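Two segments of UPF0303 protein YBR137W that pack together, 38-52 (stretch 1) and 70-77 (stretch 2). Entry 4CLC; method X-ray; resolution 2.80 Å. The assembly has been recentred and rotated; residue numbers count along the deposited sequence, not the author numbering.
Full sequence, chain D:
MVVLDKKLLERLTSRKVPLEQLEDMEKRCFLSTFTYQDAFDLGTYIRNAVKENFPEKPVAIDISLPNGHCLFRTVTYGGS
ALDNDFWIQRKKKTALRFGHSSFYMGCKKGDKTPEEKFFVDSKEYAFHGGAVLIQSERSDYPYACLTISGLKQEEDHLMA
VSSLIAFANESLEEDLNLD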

# COMPACT_ATOMS: atom_id res chain seq x y z
N ASP D 38 38.89 0.41 7.75
CA ASP D 38 38.64 -0.75 8.60
C ASP D 38 37.59 -1.64 7.95
O ASP D 38 37.74 -2.86 7.91
CB ASP D 38 38.18 -0.31 9.98
CG ASP D 38 39.30 0.31 10.77
OD1 ASP D 38 40.47 0.07 10.41
OD2 ASP D 38 39.03 1.02 11.76
N ALA D 39 36.55 -1.02 7.43
CA ALA D 39 35.51 -1.77 6.74
C ALA D 39 36.10 -2.55 5.59
O ALA D 39 35.85 -3.74 5.45
CB ALA D 39 34.41 -0.83 6.25
N PHE D 40 36.89 -1.88 4.76
CA PHE D 40 37.37 -2.51 3.55
C PHE D 40 38.39 -3.60 3.89
O PHE D 40 38.42 -4.67 3.27
CB PHE D 40 37.97 -1.48 2.60
CG PHE D 40 38.45 -2.07 1.31
CD1 PHE D 40 37.54 -2.46 0.34
CD2 PHE D 40 39.81 -2.26 1.08
CE1 PHE D 40 37.97 -3.02 -0.85
CE2 PHE D 40 40.25 -2.82 -0.10
CZ PHE D 40 39.33 -3.19 -1.08
N ASP D 41 39.23 -3.30 4.87
CA ASP D 41 40.20 -4.27 5.31
C ASP D 41 39.46 -5.48 5.84
O ASP D 41 39.70 -6.60 5.37
CB ASP D 41 41.14 -3.67 6.36
CG ASP D 41 42.05 -2.60 5.77
OD1 ASP D 41 42.30 -2.66 4.54
OD2 ASP D 41 42.50 -1.70 6.53
N LEU D 42 38.53 -5.26 6.77
CA LEU D 42 37.78 -6.36 7.36
C LEU D 42 37.05 -7.21 6.32
O LEU D 42 37.07 -8.43 6.39
CB LEU D 42 36.78 -5.86 8.39
CG LEU D 42 35.81 -6.94 8.84
CD1 LEU D 42 36.56 -8.01 9.62
CD2 LEU D 42 34.69 -6.36 9.67
N GLY D 43 36.42 -6.56 5.35
CA GLY D 43 35.69 -7.28 4.33
C GLY D 43 36.56 -8.15 3.43
O GLY D 43 36.14 -9.24 3.03
N THR D 44 37.75 -7.68 3.08
CA THR D 44 38.59 -8.44 2.16
C THR D 44 39.26 -9.56 2.93
O THR D 44 39.46 -10.66 2.42
CB THR D 44 39.64 -7.56 1.41
OG1 THR D 44 40.39 -6.77 2.34
CG2 THR D 44 38.95 -6.63 0.44
N TYR D 45 39.57 -9.27 4.19
CA TYR D 45 40.07 -10.26 5.12
C TYR D 45 39.16 -11.50 5.15
O TYR D 45 39.60 -12.63 4.87
CB TYR D 45 40.17 -9.63 6.50
CG TYR D 45 40.75 -10.52 7.57
CD1 TYR D 45 42.08 -10.89 7.55
CD2 TYR D 45 39.96 -10.95 8.64
CE1 TYR D 45 42.62 -11.68 8.55
CE2 TYR D 45 40.49 -11.75 9.65
CZ TYR D 45 41.83 -12.11 9.60
OH TYR D 45 42.36 -12.90 10.58
N ILE D 46 37.90 -11.27 5.47
CA ILE D 46 36.89 -12.31 5.44
C ILE D 46 36.76 -12.93 4.06
O ILE D 46 36.49 -14.12 3.93
CB ILE D 46 35.51 -11.75 5.85
CG1 ILE D 46 35.60 -11.10 7.23
CG2 ILE D 46 34.45 -12.84 5.83
CD1 ILE D 46 34.32 -10.51 7.64
N ARG D 47 36.94 -12.12 3.02
CA ARG D 47 36.74 -12.62 1.68
C ARG D 47 37.81 -13.64 1.41
O ARG D 47 37.55 -14.71 0.85
CB ARG D 47 36.77 -11.51 0.63
CG ARG D 47 36.45 -12.01 -0.79
CD ARG D 47 36.57 -10.91 -1.82
NE ARG D 47 36.33 -11.40 -3.16
CZ ARG D 47 37.28 -11.93 -3.92
NH1 ARG D 47 38.51 -12.02 -3.43
NH2 ARG D 47 37.01 -12.37 -5.14
N ASN D 48 39.03 -13.32 1.84
CA ASN D 48 40.14 -14.24 1.71
C ASN D 48 39.83 -15.50 2.51
O ASN D 48 39.83 -16.61 1.97
CB ASN D 48 41.44 -13.58 2.18
CG ASN D 48 42.51 -14.60 2.53
OD1 ASN D 48 42.93 -14.72 3.70
ND2 ASN D 48 43.00 -15.32 1.52
N ALA D 49 39.53 -15.29 3.79
CA ALA D 49 39.18 -16.37 4.71
C ALA D 49 38.14 -17.34 4.13
O ALA D 49 38.42 -18.53 4.00
CB ALA D 49 38.71 -15.81 6.00
N VAL D 50 36.94 -16.85 3.80
CA VAL D 50 35.93 -17.72 3.22
C VAL D 50 36.48 -18.45 2.00
O VAL D 50 36.12 -19.60 1.74
CB VAL D 50 34.62 -16.95 2.84
CG1 VAL D 50 33.71 -17.79 1.98
CG2 VAL D 50 33.86 -16.54 4.08
N LYS D 51 37.36 -17.81 1.24
CA LYS D 51 37.75 -18.50 0.02
C LYS D 51 38.87 -19.51 0.26
O LYS D 51 39.00 -20.49 -0.48
CB LYS D 51 38.11 -17.52 -1.09
CG LYS D 51 37.26 -17.85 -2.36
CD LYS D 51 37.87 -17.38 -3.67
CE LYS D 51 38.38 -15.97 -3.57
NZ LYS D 51 39.31 -15.72 -4.71
N GLU D 52 39.67 -19.31 1.30
CA GLU D 52 40.65 -20.33 1.66
C GLU D 52 39.96 -21.54 2.27
O GLU D 52 40.11 -22.66 1.79
CB GLU D 52 41.71 -19.77 2.63
CG GLU D 52 42.95 -19.24 1.92
CD GLU D 52 43.73 -18.25 2.78
OE1 GLU D 52 43.72 -18.39 4.02
OE2 GLU D 52 44.33 -17.31 2.20
N CYS D 70 25.56 0.72 3.22
CA CYS D 70 26.46 -0.38 2.91
C CYS D 70 27.89 0.14 2.71
O CYS D 70 28.12 0.98 1.86
CB CYS D 70 25.98 -1.11 1.67
SG CYS D 70 26.97 -2.52 1.20
N LEU D 71 28.81 -0.30 3.56
CA LEU D 71 30.22 0.02 3.39
C LEU D 71 30.93 -0.96 2.45
O LEU D 71 31.83 -0.58 1.70
CB LEU D 71 30.91 0.05 4.75
CG LEU D 71 30.20 0.94 5.77
CD1 LEU D 71 30.87 0.90 7.12
CD2 LEU D 71 30.11 2.37 5.30
N PHE D 72 30.53 -2.23 2.51
CA PHE D 72 31.23 -3.32 1.82
C PHE D 72 30.31 -4.40 1.36
O PHE D 72 29.43 -4.82 2.09
CB PHE D 72 32.28 -3.97 2.73
CG PHE D 72 33.13 -4.99 2.03
CD1 PHE D 72 34.26 -4.61 1.35
CD2 PHE D 72 32.78 -6.33 2.03
CE1 PHE D 72 35.04 -5.55 0.69
CE2 PHE D 72 33.56 -7.27 1.38
CZ PHE D 72 34.69 -6.87 0.70
N ARG D 73 30.55 -4.90 0.16
CA ARG D 73 29.85 -6.08 -0.30
C ARG D 73 30.72 -6.82 -1.29
O ARG D 73 31.44 -6.20 -2.08
CB ARG D 73 28.50 -5.71 -0.91
CG ARG D 73 27.73 -6.89 -1.44
CD ARG D 73 27.12 -7.69 -0.31
NE ARG D 73 26.10 -6.94 0.43
CZ ARG D 73 24.85 -6.79 0.02
NH1 ARG D 73 24.45 -7.32 -1.13
NH2 ARG D 73 23.99 -6.09 0.76
N THR D 74 30.68 -8.15 -1.25
CA THR D 74 31.40 -8.94 -2.24
C THR D 74 30.79 -10.32 -2.39
O THR D 74 29.97 -10.75 -1.60
CB THR D 74 32.90 -9.10 -1.92
OG1 THR D 74 33.55 -9.69 -3.04
CG2 THR D 74 33.11 -9.98 -0.73
N VAL D 75 31.18 -10.99 -3.44
CA VAL D 75 30.69 -12.30 -3.75
C VAL D 75 31.95 -13.17 -3.88
O VAL D 75 32.88 -12.77 -4.58
CB VAL D 75 29.79 -12.23 -5.02
CG1 VAL D 75 30.12 -13.30 -6.03
CG2 VAL D 75 28.33 -12.23 -4.63
N THR D 76 32.03 -14.30 -3.18
CA THR D 76 33.32 -15.02 -3.02
C THR D 76 33.70 -15.95 -4.16
O THR D 76 34.84 -16.40 -4.24
CB THR D 76 33.38 -15.89 -1.75
OG1 THR D 76 32.35 -16.89 -1.80
CG2 THR D 76 33.24 -15.05 -0.50
N TYR D 77 32.74 -16.21 -5.04
CA TYR D 77 32.94 -17.20 -6.09
C TYR D 77 31.71 -17.19 -6.98
O TYR D 77 30.67 -16.64 -6.60
CB TYR D 77 33.14 -18.58 -5.48
CG TYR D 77 33.77 -19.62 -6.38
CD1 TYR D 77 35.14 -19.67 -6.55
CD2 TYR D 77 32.99 -20.55 -7.04
CE1 TYR D 77 35.73 -20.61 -7.35
CE2 TYR D 77 33.57 -21.50 -7.85
CZ TYR D 77 34.95 -21.52 -8.00
OH TYR D 77 35.55 -22.46 -8.79

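How does a ring as large as that of Phe-72 fit between a strand and a helix whose axes approach to 7.7 Å? It fits because the helix offers Gly-43 at that point. Phe-72 points toward the helix from the strand, and its chi1 of -174° (t) with chi2 of 87° lays one face of the ring against the glycine backbone. Gly-43 CA sits 3.7 Å from the ring centroid, 14° off the ring normal, in a CH-pi contact, and Gly-43 C comes within 3.5 Å of Phe-72 CZ. A CB placed ideally on Gly-43 would lie 2.6 Å from Phe-72 CD2, a clash, so the bare backbone is what lets the ring lie so close. Phe-72 has more of its surface covered across this contact than any other residue in the two stretches.

What surrounds that ring beyond the glycine? Phe-40, one helical turn earlier, leaves the helix sideways with chi1 at -178° (t), and this brings Phe-40 CD1 to 4.0 Å from Phe-72 CE1. The approach is at the edge of the Phe-72 ring, near its plane, so the two aromatics meet without stacking. The methyl of Thr-44 adds a further apolar neighbour, with Thr-44 CG2 4.1 Å from Phe-72 CE1. Its chi1 of 52° (p) puts the hydroxyl near the preceding turn instead: Thr-44 OG1 is 3.0 Å from Phe-40 O and 3.1 Å from Asp-41 O, within hydrogen-bonding reach of both carbonyls. At the start of the contact Ala-39, pointing toward the strand, packs its CB on Leu-71 CB at 3.9 Å.

What does the extended side chain of Arg-47 reach? Its first three chi angles, -176°, -177° and 177°, are all t, and chi4 is -87°. The chain runs past Thr-74 with NE the nearest guanidinium atom to its hydroxyl, and Arg-47 NE donates a weak hydrogen bond to Thr-74 OG1, 3.3 Å long with an angle of 130° at the hydrogen; the hydroxyl lies at the guanidinium edge, near its plane, where an acceptor is expected. Thr-74, with chi1 at -171° (t), points toward the helix, and its OG1 accepts the bond. Arg-47 NH2 is hydrogen-bonded elsewhere in the structure, so this buried group does not depend on the weak bond alone.

How does the contact continue where the strand gives way to loop? Thr-76 takes over, with its chi1 at 61° (p) and its methyl against the helix: Thr-76 CG2 lies 3.7 Å from Val-50 CG1 and 4.4 Å from Arg-47 CG. Its hydroxyl is satisfied elsewhere in the structure. Lys-51, at the more exposed margin, passes beside this residue, with chi1 between wells at -126° and chi3 at -46° (m), and its amine lies farther off. The approach is made by its aliphatic part, Lys-51 CD lying 3.2 Å from Thr-76 O, a close van der Waals contact rather than a bond by the amine.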